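Local coordinates for protein putative lipase/esterase (PDB 3BXP) that probably hydrolyses carboxylic ester bonds as a serine carboxylesterase or lipase of the alpha/beta-hydrolase fold, at residues T19-D24 with M66-L71; D34-I39 with C108-L113; L90-D95 with D142-Q147; G115-G120 with Y155-L160; D159-F164 with R179-Q184. All coordinates share one frame; numbering follows the deposited sequence.

How the contacts relate
Contacts 1 to 4 all involve the central mixed sheet or the connections that flank it. Contact 1 joins strands 16-23 and 67-72, contact 2 joins 35-41 and 110-116, and 67-72 lies beside 35-41, so the two touch, their centres about 10 Å apart. Contact 3 packs helix 85-99, which follows strand 67-72, against a loop; I94 and L90 of that helix rest on I39 of contact 2. Strand 110-116 runs on into contact 4, whose S117 is the probable nucleophile. Contact 5 shares D159 and L160 with contact 4, centres about 9 Å apart, while the centres of contacts 1 and 4 are about 21 Å apart, across the chain's centre.

Contact 1. Residues T19-D24 with M66-L71; sequences TAYWLD and MHTVVL
Backbone hydrogen bonds join T19 and Y21 to V70 and T68 in antiparallel strands. T19 and V70 form one hydrogen-bonded pair, Y21 and T68 the next, with Y21 N to T68 O at 2.8 Å; between them A20 and V69 are a non-hydrogen-bonded pair. Past Y21 a side chain takes over. H67 holds CG beside its backbone N (chi1 -62°), and in the ring beyond, H67 ND1 accepts the backbone N-H of L23, with L23 N 2.9 Å away near the imidazole plane. H67 NE2 is held by H105 O, so both ring nitrogens are engaged and the ring's rotation is fixed.

The aromatic contact is T-shaped: the six-membered ring of W22 turns its edge to the face of H67, planes at 81°, with W22 CE3 3.8 Å from H67 ND1. W22 NE1 is bonded to E5.

Among apolar contacts, A20 CB meets V69 CG2 at 3.9 Å on one face; on the other, Y21 CE2 lies 4.0 Å from V70 CG2. The buried hydroxyl T68 OG1, without a polar partner in the model, packs 3.5 Å from Y21 CD2.

Helix 54-63 covers the Y21-T68 face through M62, helix 85-99 packs on V69, and strands 2-9 and 35-41 flank the pair.

Contact 2. Residues D34-I39 with C108-L113; sequences DYPIMI and CQRIIL. With PGR (R-1,2-propanediol), chain L.
Strands 35-39 and 110-113 run parallel, their axes 4.7 Å apart and 19° from alignment, joined by hydrogen bonds from I37 N to R110 O, I112 N to I37 O and I39 N to I112 O, the last 2.8 Å long. I37 CG1 is anti to the backbone N (chi1 179°), leaving I37 CG2 to meet I111 CG1 at 3.7 Å, the two side chains side by side. I39 and L113 repeat this, with I39 CD1 3.7 Å from L113 CD2; the same CD1 also reaches I111 CG2 at 4.0 Å, one methyl bridging two residues. On the other face P36 CB rests against R110 CB at 3.9 Å, and selenomethionine M38 places CE 4.2 Å from I112 CG2. The guanidinium of R110 leads away to a salt bridge with D107. At the strand's start a propanediol, probably from the crystallisation liquor, sits with O1 2.7 Å from D34 OD2. Strand 67-72 flanks 35-41 on its other edge, and helix 85-99 covers I39 through L90, I94 and I97.

Contact 3. Residues L90-D95 with D142-Q147; sequences LGATID and DHYQGQ
D95 OD2 accepts from Q145 N in a nearly straight 2.8 Å bond, 174° at the hydrogen. The donor comes to the anti side of the carboxylate, 25° out of its plane. With CG anti to the backbone N (chi1 -173°), the carboxylate can extend from helix to loop.

One helical turn before D95, G91 and A92 lie over a face of the Y144 ring: A92 N is 3.8 Å above the ring plane, over its centre, and G91 C is offset toward the rim. Y144 CE1 also meets A92 CB at 3.7 Å, and the phenol oxygen is bonded to T11. G91 has to be small, because a CB there would clash with Y144 CD2. An alanine in place of Y144 would probably leave G91 C and A92 N without the ring that packs on them and the T11 hydroxyl without its phenol partner.

Farther along, I94 CG2 packs 3.5 Å from G146 C, where a side chain would collide with that methyl. A water oxygen lies 2.9 Å from G91 O and 3.0 Å from Q145 O.

This is helix-loop packing of the alpha/beta-hydrolase fold: helix 85-99, lying against the central sheet, is clasped by the loop into strand 150-154.

Contact 4. Residues G115-G120 with Y155-L160; sequences GFSAGG and YPVIDL
S117 has a positive phi (48°), and Y155 puts CG between its backbone N and carbonyl carbon (chi1 41°), the crowded position. The first is the backbone strain expected at a nucleophile elbow, the GxSxG turn between strand 110-116 and helix 118-129 of alpha/beta hydrolases; S117 is thus the probable nucleophile. The second places the CG from which the tyrosine ring reaches both F116 and S117.

The ring of Y155 crosses that of F116 obliquely, planes at 50°, and sets Y155 CZ 3.9 Å from F116 CB; Y155 CE1 lies near the plane of the phenylalanine ring at its edge. Farther round the same ring, Y155 CD2 is 4.0 Å from S117 CB.

Glycines keep the turn compact. A CB on G115 would strike G119 O, and one on G120 would collide with P156 CB, which now rests 3.8 Å from G120 CA.

V157 sets CG2 beside the elbow, 3.7 Å from S117 C, and its side chain also touches H121 of helix 118-129. The loop is pinned to the turn by V157 N, which donates to S117 O at 2.9 Å from well above the carbonyl plane.

Contact 5. Residues D159-F164 with R179-Q184; sequences DLTAGF and RLWAAQ
The indole of W181 meets L160 and T161 obliquely: L160 CD1 lies 4.0 Å from W181 CD1, the two side chains crossing at about a right angle, and T161 CG2 is 4.2 Å from W181 CE3. R171 adds a cation-pi contact, and NE1 is bonded to T175 O.

With CG anti to the backbone N (chi1 -178°), D159 is gripped at both carboxylate oxygens. D159 OD1 accepts T161 OG1 at 2.6 Å and T161 N at 2.9 Å, both from the same face, the latter closing an Asx turn on the type I beta turn D159-A162. D159 OD2 takes Q184 NE2 at 3.1 Å from above the carboxylate plane, and K212 adds a salt bridge. An alanine at D159 would probably leave the K212 charge without its mate and set the Q184 amide free to turn.

The backbones join through L160 N to W181 O, 2.9 Å. Helix 168-174 connects the two segments, H121 NE2 of helix 118-129 hydrogen-bonds to W181 O, and helix 208-219 lies against A162 and Q184.

Contact 1. Residues T19-D24 with M66-L71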
# COMPACT_ATOMS: atom_id res chain seq x y z
N THR B 19 13.01 -24.53 -13.10
CA THR B 19 14.46 -24.33 -13.00
C THR B 19 14.77 -23.97 -11.56
O THR B 19 14.21 -23.00 -11.01
CB THR B 19 14.94 -23.21 -13.93
OG1 THR B 19 14.65 -23.58 -15.28
CG2 THR B 19 16.46 -22.96 -13.81
N ALA B 20 15.70 -24.71 -10.97
CA ALA B 20 16.20 -24.38 -9.63
C ALA B 20 17.54 -23.70 -9.70
O ALA B 20 18.42 -24.05 -10.47
CB ALA B 20 16.31 -25.62 -8.75
N TYR B 21 17.63 -22.67 -8.90
CA TYR B 21 18.89 -21.93 -8.75
C TYR B 21 19.33 -22.07 -7.30
O TYR B 21 18.78 -21.42 -6.40
CB TYR B 21 18.66 -20.48 -9.08
CG TYR B 21 18.13 -20.24 -10.47
CD1 TYR B 21 19.00 -20.15 -11.56
CD2 TYR B 21 16.78 -20.12 -10.69
CE1 TYR B 21 18.50 -19.90 -12.82
CE2 TYR B 21 16.28 -19.87 -11.97
CZ TYR B 21 17.16 -19.76 -13.02
OH TYR B 21 16.66 -19.51 -14.27
N TRP B 22 20.29 -22.97 -7.11
CA TRP B 22 20.78 -23.33 -5.80
C TRP B 22 21.94 -22.47 -5.43
O TRP B 22 22.99 -22.50 -6.06
CB TRP B 22 21.17 -24.82 -5.75
CG TRP B 22 20.16 -25.78 -6.14
CD1 TRP B 22 20.23 -26.67 -7.19
CD2 TRP B 22 18.88 -26.03 -5.50
NE1 TRP B 22 19.09 -27.44 -7.23
CE2 TRP B 22 18.24 -27.05 -6.23
CE3 TRP B 22 18.23 -25.48 -4.39
CZ2 TRP B 22 16.98 -27.55 -5.87
CZ3 TRP B 22 16.96 -25.95 -4.06
CH2 TRP B 22 16.37 -27.00 -4.78
N LEU B 23 21.74 -21.66 -4.40
CA LEU B 23 22.85 -20.84 -3.88
C LEU B 23 23.94 -21.71 -3.26
O LEU B 23 23.64 -22.58 -2.45
CB LEU B 23 22.30 -19.82 -2.87
CG LEU B 23 23.20 -18.68 -2.41
CD1 LEU B 23 23.69 -17.88 -3.58
CD2 LEU B 23 22.40 -17.81 -1.42
N ASP B 24 25.19 -21.47 -3.64
CA ASP B 24 26.33 -22.12 -2.99
C ASP B 24 26.49 -21.73 -1.52
O ASP B 24 26.16 -20.58 -1.08
CB ASP B 24 27.67 -21.79 -3.67
CG ASP B 24 27.80 -22.39 -5.06
OD1 ASP B 24 27.05 -23.31 -5.39
OD2 ASP B 24 28.70 -21.93 -5.80
N MSE B 66 19.14 -16.23 -0.71
CA MSE B 66 18.06 -17.19 -0.87
C MSE B 66 18.26 -18.04 -2.10
O MSE B 66 18.85 -17.61 -3.10
CB MSE B 66 16.74 -16.44 -1.02
CG MSE B 66 16.45 -15.57 0.18
SE MSE B 66 14.72 -14.69 -0.14
CE MSE B 66 14.55 -15.10 -1.72
N HIS B 67 17.73 -19.24 -2.04
CA HIS B 67 17.58 -20.05 -3.25
C HIS B 67 16.35 -19.55 -4.02
O HIS B 67 15.47 -18.93 -3.41
CB HIS B 67 17.29 -21.46 -2.87
CG HIS B 67 18.32 -22.16 -2.07
ND1 HIS B 67 19.59 -22.42 -2.54
CD2 HIS B 67 18.22 -22.75 -0.86
CE1 HIS B 67 20.23 -23.14 -1.64
NE2 HIS B 67 19.42 -23.36 -0.61
N THR B 68 16.30 -19.81 -5.34
CA THR B 68 15.07 -19.56 -6.06
C THR B 68 14.75 -20.69 -6.99
O THR B 68 15.62 -21.34 -7.52
CB THR B 68 15.09 -18.22 -6.79
OG1 THR B 68 16.05 -18.25 -7.85
CG2 THR B 68 15.40 -17.10 -5.81
N VAL B 69 13.45 -20.93 -7.16
CA VAL B 69 12.96 -21.93 -8.15
C VAL B 69 11.90 -21.23 -8.96
O VAL B 69 11.02 -20.58 -8.40
CB VAL B 69 12.35 -23.20 -7.46
CG1 VAL B 69 11.58 -24.15 -8.49
CG2 VAL B 69 13.43 -24.02 -6.67
N VAL B 70 11.98 -21.35 -10.29
CA VAL B 70 10.92 -20.82 -11.16
C VAL B 70 10.07 -21.96 -11.61
O VAL B 70 10.60 -22.97 -12.06
CB VAL B 70 11.53 -20.04 -12.36
CG1 VAL B 70 10.38 -19.56 -13.29
CG2 VAL B 70 12.41 -18.84 -11.86
N LEU B 71 8.75 -21.81 -11.40
CA LEU B 71 7.71 -22.81 -11.64
C LEU B 71 6.88 -22.38 -12.84
O LEU B 71 6.15 -21.42 -12.77
CB LEU B 71 6.82 -22.98 -10.43
CG LEU B 71 5.51 -23.76 -10.77
CD1 LEU B 71 5.72 -25.14 -11.39
CD2 LEU B 71 4.67 -23.78 -9.47

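Contact 2. Residues D34-I39 with C108-L113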
# COMPACT_ATOMS: atom_id res chain seq x y z
N ASP B 34 21.35 -23.37 6.08
CA ASP B 34 20.18 -23.64 5.28
C ASP B 34 19.53 -22.32 4.91
O ASP B 34 19.20 -21.52 5.79
CB ASP B 34 19.19 -24.59 5.99
CG ASP B 34 19.73 -25.99 6.11
OD1 ASP B 34 20.47 -26.48 5.23
OD2 ASP B 34 19.37 -26.62 7.11
N TYR B 35 19.46 -22.06 3.62
CA TYR B 35 18.93 -20.79 3.09
C TYR B 35 17.44 -20.90 2.86
O TYR B 35 16.92 -21.96 2.46
CB TYR B 35 19.55 -20.41 1.73
CG TYR B 35 21.04 -20.22 1.71
CD1 TYR B 35 21.67 -19.34 2.55
CD2 TYR B 35 21.80 -20.92 0.79
CE1 TYR B 35 23.08 -19.20 2.50
CE2 TYR B 35 23.15 -20.77 0.71
CZ TYR B 35 23.79 -19.93 1.54
OH TYR B 35 25.17 -19.82 1.38
N PRO B 36 16.72 -19.79 3.12
CA PRO B 36 15.36 -19.70 2.63
C PRO B 36 15.28 -19.87 1.12
O PRO B 36 16.28 -19.80 0.41
CB PRO B 36 14.91 -18.24 2.99
CG PRO B 36 15.93 -17.71 3.91
CD PRO B 36 17.22 -18.49 3.59
N ILE B 37 14.08 -20.10 0.61
CA ILE B 37 13.92 -20.34 -0.83
C ILE B 37 12.63 -19.68 -1.31
O ILE B 37 11.57 -19.75 -0.66
CB ILE B 37 13.90 -21.90 -1.13
CG1 ILE B 37 13.70 -22.24 -2.63
CG2 ILE B 37 12.77 -22.63 -0.37
CD1 ILE B 37 14.37 -23.52 -3.04
N MSE B 38 12.74 -19.04 -2.44
CA MSE B 38 11.59 -18.39 -3.08
C MSE B 38 11.23 -19.14 -4.33
O MSE B 38 12.03 -19.27 -5.24
CB MSE B 38 11.89 -16.94 -3.47
CG MSE B 38 10.69 -16.26 -3.97
SE MSE B 38 11.03 -14.35 -4.24
CE MSE B 38 11.38 -13.84 -2.38
N ILE B 39 9.97 -19.53 -4.40
CA ILE B 39 9.39 -20.14 -5.62
C ILE B 39 8.59 -19.10 -6.39
O ILE B 39 7.62 -18.53 -5.87
CB ILE B 39 8.40 -21.27 -5.26
CG1 ILE B 39 9.05 -22.39 -4.44
CG2 ILE B 39 7.75 -21.85 -6.58
CD1 ILE B 39 7.97 -23.40 -3.87
N CYS B 108 13.37 -25.36 5.01
CA CYS B 108 11.97 -25.60 4.64
C CYS B 108 10.95 -24.98 5.57
O CYS B 108 9.75 -25.12 5.34
CB CYS B 108 11.70 -27.10 4.51
SG CYS B 108 12.62 -27.79 3.10
N GLN B 109 11.40 -24.34 6.63
CA GLN B 109 10.52 -23.49 7.41
C GLN B 109 10.40 -22.06 6.86
O GLN B 109 9.63 -21.26 7.39
CB GLN B 109 10.97 -23.41 8.88
CG GLN B 109 11.10 -24.81 9.56
CD GLN B 109 9.78 -25.54 9.56
OE1 GLN B 109 8.82 -25.08 10.15
NE2 GLN B 109 9.71 -26.67 8.88
N ARG B 110 11.13 -21.81 5.79
CA ARG B 110 11.25 -20.48 5.17
C ARG B 110 11.15 -20.58 3.63
O ARG B 110 11.98 -20.05 2.88
CB ARG B 110 12.56 -19.80 5.64
CG ARG B 110 12.55 -19.53 7.11
CD ARG B 110 13.76 -18.76 7.58
NE ARG B 110 13.55 -18.30 8.96
CZ ARG B 110 13.74 -19.04 10.04
NH1 ARG B 110 14.14 -20.30 9.94
NH2 ARG B 110 13.51 -18.54 11.24
N ILE B 111 10.06 -21.20 3.20
CA ILE B 111 9.68 -21.28 1.81
C ILE B 111 8.70 -20.12 1.57
O ILE B 111 7.65 -20.00 2.20
CB ILE B 111 8.99 -22.65 1.48
CG1 ILE B 111 9.95 -23.84 1.76
CG2 ILE B 111 8.45 -22.72 0.02
CD1 ILE B 111 9.26 -25.18 1.64
N ILE B 112 9.04 -19.29 0.60
CA ILE B 112 8.28 -18.10 0.25
C ILE B 112 7.78 -18.26 -1.21
O ILE B 112 8.54 -18.69 -2.10
CB ILE B 112 9.20 -16.87 0.30
CG1 ILE B 112 9.90 -16.74 1.67
CG2 ILE B 112 8.38 -15.58 0.03
CD1 ILE B 112 11.26 -16.13 1.55
N LEU B 113 6.49 -18.08 -1.46
CA LEU B 113 5.97 -18.13 -2.83
C LEU B 113 5.82 -16.71 -3.35
O LEU B 113 5.36 -15.85 -2.65
CB LEU B 113 4.57 -18.75 -2.85
CG LEU B 113 4.39 -20.02 -2.03
CD1 LEU B 113 2.93 -20.56 -2.18
CD2 LEU B 113 5.47 -21.02 -2.44
C1 PGR L . 16.53 -28.87 6.05
C2 PGR L . 17.35 -30.13 6.26
C3 PGR L . 18.33 -29.90 7.40
O1 PGR L . 17.52 -27.95 5.66
O2 PGR L . 16.39 -31.16 6.47

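Contact 3. Residues L90-D95 with D142-Q147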
# COMPACT_ATOMS: atom_id res chain seq x y z
N LEU B 90 2.20 -26.62 -8.00
CA LEU B 90 2.86 -25.77 -7.02
C LEU B 90 3.06 -26.63 -5.74
O LEU B 90 4.13 -26.62 -5.15
CB LEU B 90 2.03 -24.54 -6.74
CG LEU B 90 2.52 -23.53 -5.71
CD1 LEU B 90 4.05 -23.26 -5.78
CD2 LEU B 90 1.72 -22.22 -5.83
N GLY B 91 2.05 -27.39 -5.35
CA GLY B 91 2.22 -28.34 -4.26
C GLY B 91 3.32 -29.38 -4.50
O GLY B 91 4.09 -29.73 -3.56
N ALA B 92 3.35 -29.94 -5.71
CA ALA B 92 4.37 -30.90 -6.11
C ALA B 92 5.78 -30.27 -6.09
O ALA B 92 6.76 -30.95 -5.81
CB ALA B 92 4.05 -31.51 -7.47
N THR B 93 5.86 -28.98 -6.39
CA THR B 93 7.16 -28.27 -6.45
C THR B 93 7.68 -28.03 -5.02
O THR B 93 8.91 -28.15 -4.73
CB THR B 93 7.03 -26.93 -7.24
OG1 THR B 93 6.52 -27.18 -8.56
CG2 THR B 93 8.37 -26.21 -7.35
N ILE B 94 6.77 -27.63 -4.16
CA ILE B 94 7.10 -27.50 -2.75
C ILE B 94 7.59 -28.87 -2.21
O ILE B 94 8.64 -28.97 -1.55
CB ILE B 94 5.92 -26.99 -1.92
CG1 ILE B 94 5.60 -25.50 -2.26
CG2 ILE B 94 6.23 -27.14 -0.44
CD1 ILE B 94 4.21 -25.01 -1.77
N ASP B 95 6.86 -29.93 -2.53
CA ASP B 95 7.30 -31.28 -2.14
C ASP B 95 8.68 -31.61 -2.69
O ASP B 95 9.60 -32.01 -1.97
CB ASP B 95 6.27 -32.27 -2.65
CG ASP B 95 6.51 -33.68 -2.17
OD1 ASP B 95 7.51 -34.24 -2.60
OD2 ASP B 95 5.69 -34.26 -1.45
N ASP B 142 -3.09 -32.77 -0.19
CA ASP B 142 -2.66 -33.47 1.02
C ASP B 142 -1.82 -34.69 0.65
O ASP B 142 -1.43 -35.47 1.51
CB ASP B 142 -3.87 -33.82 1.90
CG ASP B 142 -4.96 -34.58 1.15
OD1 ASP B 142 -4.71 -35.06 0.02
OD2 ASP B 142 -6.07 -34.72 1.71
N HIS B 143 -1.53 -34.83 -0.63
CA HIS B 143 -0.63 -35.85 -1.11
C HIS B 143 0.83 -35.33 -1.08
O HIS B 143 1.79 -36.08 -1.25
CB HIS B 143 -1.08 -36.28 -2.51
CG HIS B 143 -2.45 -36.89 -2.50
ND1 HIS B 143 -3.52 -36.34 -1.81
CD2 HIS B 143 -2.93 -38.04 -3.06
CE1 HIS B 143 -4.59 -37.10 -1.96
NE2 HIS B 143 -4.26 -38.13 -2.72
N TYR B 144 0.99 -34.04 -0.84
CA TYR B 144 2.31 -33.43 -0.95
C TYR B 144 2.82 -32.96 0.39
O TYR B 144 2.08 -32.49 1.21
CB TYR B 144 2.26 -32.20 -1.87
CG TYR B 144 1.66 -32.48 -3.21
CD1 TYR B 144 2.29 -33.30 -4.11
CD2 TYR B 144 0.47 -31.88 -3.58
CE1 TYR B 144 1.73 -33.55 -5.35
CE2 TYR B 144 -0.08 -32.10 -4.79
CZ TYR B 144 0.54 -32.95 -5.68
OH TYR B 144 -0.06 -33.19 -6.91
N GLN B 145 4.13 -33.06 0.55
CA GLN B 145 4.87 -32.51 1.69
C GLN B 145 5.26 -31.07 1.51
O GLN B 145 5.48 -30.59 0.38
CB GLN B 145 6.15 -33.33 1.91
CG GLN B 145 5.92 -34.71 2.43
CD GLN B 145 5.34 -34.73 3.79
OE1 GLN B 145 5.90 -34.18 4.67
NE2 GLN B 145 4.19 -35.35 3.97
N GLY B 146 5.39 -30.38 2.63
CA GLY B 146 6.01 -29.08 2.72
C GLY B 146 4.93 -28.03 2.72
O GLY B 146 3.82 -28.27 2.23
N GLN B 147 5.24 -26.89 3.30
CA GLN B 147 4.33 -25.75 3.27
C GLN B 147 5.09 -24.43 3.25
O GLN B 147 6.16 -24.30 3.74
CB GLN B 147 3.31 -25.78 4.40
CG GLN B 147 3.90 -25.95 5.79
CD GLN B 147 2.80 -26.18 6.83
OE1 GLN B 147 2.09 -27.19 6.80
NE2 GLN B 147 2.65 -25.22 7.74
O HOH W 1 3.23 -29.04 -0.90

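Contact 4. Residues G115-G120 with Y155-L160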
# COMPACT_ATOMS: atom_id res chain seq x y z
N GLY B 115 4.40 -14.54 -6.77
CA GLY B 115 3.65 -14.64 -8.02
C GLY B 115 3.49 -13.25 -8.62
O GLY B 115 3.32 -12.27 -7.90
N PHE B 116 3.61 -13.17 -9.93
CA PHE B 116 3.49 -11.90 -10.68
C PHE B 116 2.34 -12.06 -11.68
O PHE B 116 2.25 -13.09 -12.31
CB PHE B 116 4.87 -11.58 -11.29
CG PHE B 116 5.93 -11.45 -10.22
CD1 PHE B 116 6.09 -10.24 -9.51
CD2 PHE B 116 6.67 -12.53 -9.79
CE1 PHE B 116 6.99 -10.15 -8.49
CE2 PHE B 116 7.55 -12.43 -8.72
CZ PHE B 116 7.71 -11.22 -8.10
N SER B 117 1.49 -11.02 -11.87
CA SER B 117 0.36 -11.12 -12.88
C SER B 117 -0.41 -12.42 -12.72
O SER B 117 -0.91 -12.74 -11.61
CB SER B 117 0.94 -10.99 -14.32
OG SER B 117 -0.03 -11.20 -15.32
N ALA B 118 -0.52 -13.20 -13.80
CA ALA B 118 -1.20 -14.50 -13.72
C ALA B 118 -0.66 -15.48 -12.65
O ALA B 118 -1.42 -16.22 -11.98
CB ALA B 118 -1.15 -15.17 -15.14
N GLY B 119 0.65 -15.51 -12.45
CA GLY B 119 1.24 -16.26 -11.40
C GLY B 119 0.86 -15.84 -10.01
O GLY B 119 0.87 -16.65 -9.05
N GLY B 120 0.51 -14.57 -9.91
CA GLY B 120 -0.02 -14.01 -8.68
C GLY B 120 -1.35 -14.68 -8.38
O GLY B 120 -1.68 -14.90 -7.22
N TYR B 155 1.76 -7.04 -8.85
CA TYR B 155 0.69 -6.84 -9.80
C TYR B 155 -0.11 -8.15 -10.04
O TYR B 155 -0.30 -8.54 -11.19
CB TYR B 155 1.23 -6.27 -11.13
CG TYR B 155 2.53 -6.85 -11.64
CD1 TYR B 155 3.72 -6.50 -11.09
CD2 TYR B 155 2.55 -7.73 -12.70
CE1 TYR B 155 4.93 -7.00 -11.58
CE2 TYR B 155 3.74 -8.26 -13.20
CZ TYR B 155 4.91 -7.90 -12.64
OH TYR B 155 6.09 -8.38 -13.13
N PRO B 156 -0.66 -8.75 -8.98
CA PRO B 156 -1.27 -10.05 -9.19
C PRO B 156 -2.64 -9.98 -9.81
O PRO B 156 -3.39 -9.07 -9.50
CB PRO B 156 -1.46 -10.55 -7.80
CG PRO B 156 -1.71 -9.32 -7.00
CD PRO B 156 -0.72 -8.37 -7.54
N VAL B 157 -2.93 -10.93 -10.68
CA VAL B 157 -4.33 -11.24 -11.00
C VAL B 157 -4.91 -11.94 -9.79
O VAL B 157 -4.32 -12.90 -9.26
CB VAL B 157 -4.45 -12.08 -12.26
CG1 VAL B 157 -5.90 -12.56 -12.48
CG2 VAL B 157 -3.87 -11.34 -13.51
N ILE B 158 -6.09 -11.51 -9.34
CA ILE B 158 -6.67 -12.02 -8.12
C ILE B 158 -8.08 -12.51 -8.36
O ILE B 158 -8.51 -13.55 -7.80
CB ILE B 158 -6.71 -10.91 -7.03
CG1 ILE B 158 -5.27 -10.58 -6.57
CG2 ILE B 158 -7.64 -11.25 -5.85
CD1 ILE B 158 -4.48 -11.82 -5.89
N ASP B 159 -8.83 -11.74 -9.13
CA ASP B 159 -10.27 -12.05 -9.38
C ASP B 159 -10.54 -12.05 -10.87
O ASP B 159 -10.42 -11.00 -11.56
CB ASP B 159 -11.14 -11.09 -8.57
CG ASP B 159 -12.63 -11.34 -8.72
OD1 ASP B 159 -13.08 -12.04 -9.65
OD2 ASP B 159 -13.39 -10.76 -7.88
N LEU B 160 -10.85 -13.24 -11.39
CA LEU B 160 -11.00 -13.46 -12.83
C LEU B 160 -12.26 -12.84 -13.40
O LEU B 160 -12.51 -12.95 -14.59
CB LEU B 160 -10.93 -14.97 -13.18
CG LEU B 160 -9.64 -15.69 -12.79
CD1 LEU B 160 -9.68 -17.16 -13.27
CD2 LEU B 160 -8.43 -14.99 -13.38

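Contact 5. Residues D159-F164 with R179-Q184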
# COMPACT_ATOMS: atom_id res chain seq x y z
N ASP B 159 -8.83 -11.74 -9.13
CA ASP B 159 -10.27 -12.05 -9.38
C ASP B 159 -10.54 -12.05 -10.87
O ASP B 159 -10.42 -11.00 -11.56
CB ASP B 159 -11.14 -11.09 -8.57
CG ASP B 159 -12.63 -11.34 -8.72
OD1 ASP B 159 -13.08 -12.04 -9.65
OD2 ASP B 159 -13.39 -10.76 -7.88
N LEU B 160 -10.85 -13.24 -11.39
CA LEU B 160 -11.00 -13.46 -12.83
C LEU B 160 -12.26 -12.84 -13.40
O LEU B 160 -12.51 -12.95 -14.59
CB LEU B 160 -10.93 -14.97 -13.18
CG LEU B 160 -9.64 -15.69 -12.79
CD1 LEU B 160 -9.68 -17.16 -13.27
CD2 LEU B 160 -8.43 -14.99 -13.38
N THR B 161 -13.02 -12.17 -12.53
CA THR B 161 -14.19 -11.41 -12.95
C THR B 161 -13.93 -9.91 -12.92
O THR B 161 -14.78 -9.13 -13.30
CB THR B 161 -15.42 -11.67 -12.07
OG1 THR B 161 -15.23 -11.06 -10.78
CG2 THR B 161 -15.73 -13.20 -11.92
N ALA B 162 -12.74 -9.50 -12.51
CA ALA B 162 -12.44 -8.09 -12.23
C ALA B 162 -11.80 -7.30 -13.41
O ALA B 162 -11.26 -6.20 -13.23
CB ALA B 162 -11.58 -7.97 -10.96
N GLY B 163 -11.85 -7.85 -14.62
CA GLY B 163 -11.35 -7.13 -15.78
C GLY B 163 -10.34 -7.88 -16.62
O GLY B 163 -10.21 -7.62 -17.83
N PHE B 164 -9.57 -8.75 -15.98
CA PHE B 164 -8.73 -9.69 -16.71
C PHE B 164 -9.07 -11.08 -16.27
O PHE B 164 -8.97 -11.36 -15.06
CB PHE B 164 -7.22 -9.48 -16.46
CG PHE B 164 -6.40 -10.51 -17.18
CD1 PHE B 164 -5.97 -10.28 -18.47
CD2 PHE B 164 -6.16 -11.76 -16.61
CE1 PHE B 164 -5.27 -11.25 -19.17
CE2 PHE B 164 -5.47 -12.74 -17.31
CZ PHE B 164 -5.03 -12.48 -18.58
N ARG B 179 -15.24 -21.60 -7.82
CA ARG B 179 -14.64 -21.41 -6.51
C ARG B 179 -13.23 -20.82 -6.59
O ARG B 179 -12.74 -20.20 -5.63
CB ARG B 179 -14.58 -22.75 -5.76
CG ARG B 179 -13.99 -22.69 -4.36
CD ARG B 179 -13.93 -24.09 -3.74
NE ARG B 179 -15.21 -24.80 -3.86
N LEU B 180 -12.57 -20.97 -7.74
CA LEU B 180 -11.17 -20.54 -7.87
C LEU B 180 -11.10 -19.25 -8.62
O LEU B 180 -10.01 -18.79 -8.93
CB LEU B 180 -10.35 -21.60 -8.59
CG LEU B 180 -10.24 -22.92 -7.85
CD1 LEU B 180 -9.56 -24.00 -8.71
CD2 LEU B 180 -9.57 -22.69 -6.51
N TRP B 181 -12.26 -18.67 -8.96
CA TRP B 181 -12.22 -17.40 -9.71
C TRP B 181 -11.62 -16.24 -8.94
O TRP B 181 -10.82 -15.46 -9.48
CB TRP B 181 -13.60 -17.04 -10.25
CG TRP B 181 -13.97 -17.87 -11.39
CD1 TRP B 181 -13.16 -18.73 -12.09
CD2 TRP B 181 -15.27 -17.95 -11.99
NE1 TRP B 181 -13.89 -19.35 -13.10
CE2 TRP B 181 -15.18 -18.88 -13.06
CE3 TRP B 181 -16.50 -17.34 -11.73
CZ2 TRP B 181 -16.27 -19.19 -13.86
CZ3 TRP B 181 -17.58 -17.65 -12.52
CH2 TRP B 181 -17.46 -18.57 -13.58
N ALA B 182 -12.07 -16.11 -7.70
CA ALA B 182 -11.79 -14.97 -6.83
C ALA B 182 -10.98 -15.39 -5.62
O ALA B 182 -11.52 -15.87 -4.62
CB ALA B 182 -13.09 -14.29 -6.41
N ALA B 183 -9.66 -15.21 -5.72
CA ALA B 183 -8.75 -15.66 -4.69
C ALA B 183 -8.98 -14.98 -3.35
O ALA B 183 -8.71 -15.52 -2.32
CB ALA B 183 -7.29 -15.46 -5.12
N GLN B 184 -9.47 -13.76 -3.35
CA GLN B 184 -9.68 -13.06 -2.09
C GLN B 184 -10.79 -13.75 -1.28
O GLN B 184 -10.87 -13.64 -0.05
CB GLN B 184 -10.00 -11.60 -2.35
CG GLN B 184 -11.39 -11.24 -2.87
CD GLN B 184 -11.62 -11.45 -4.37
OE1 GLN B 184 -10.83 -12.13 -5.04
NE2 GLN B 184 -12.70 -10.85 -4.91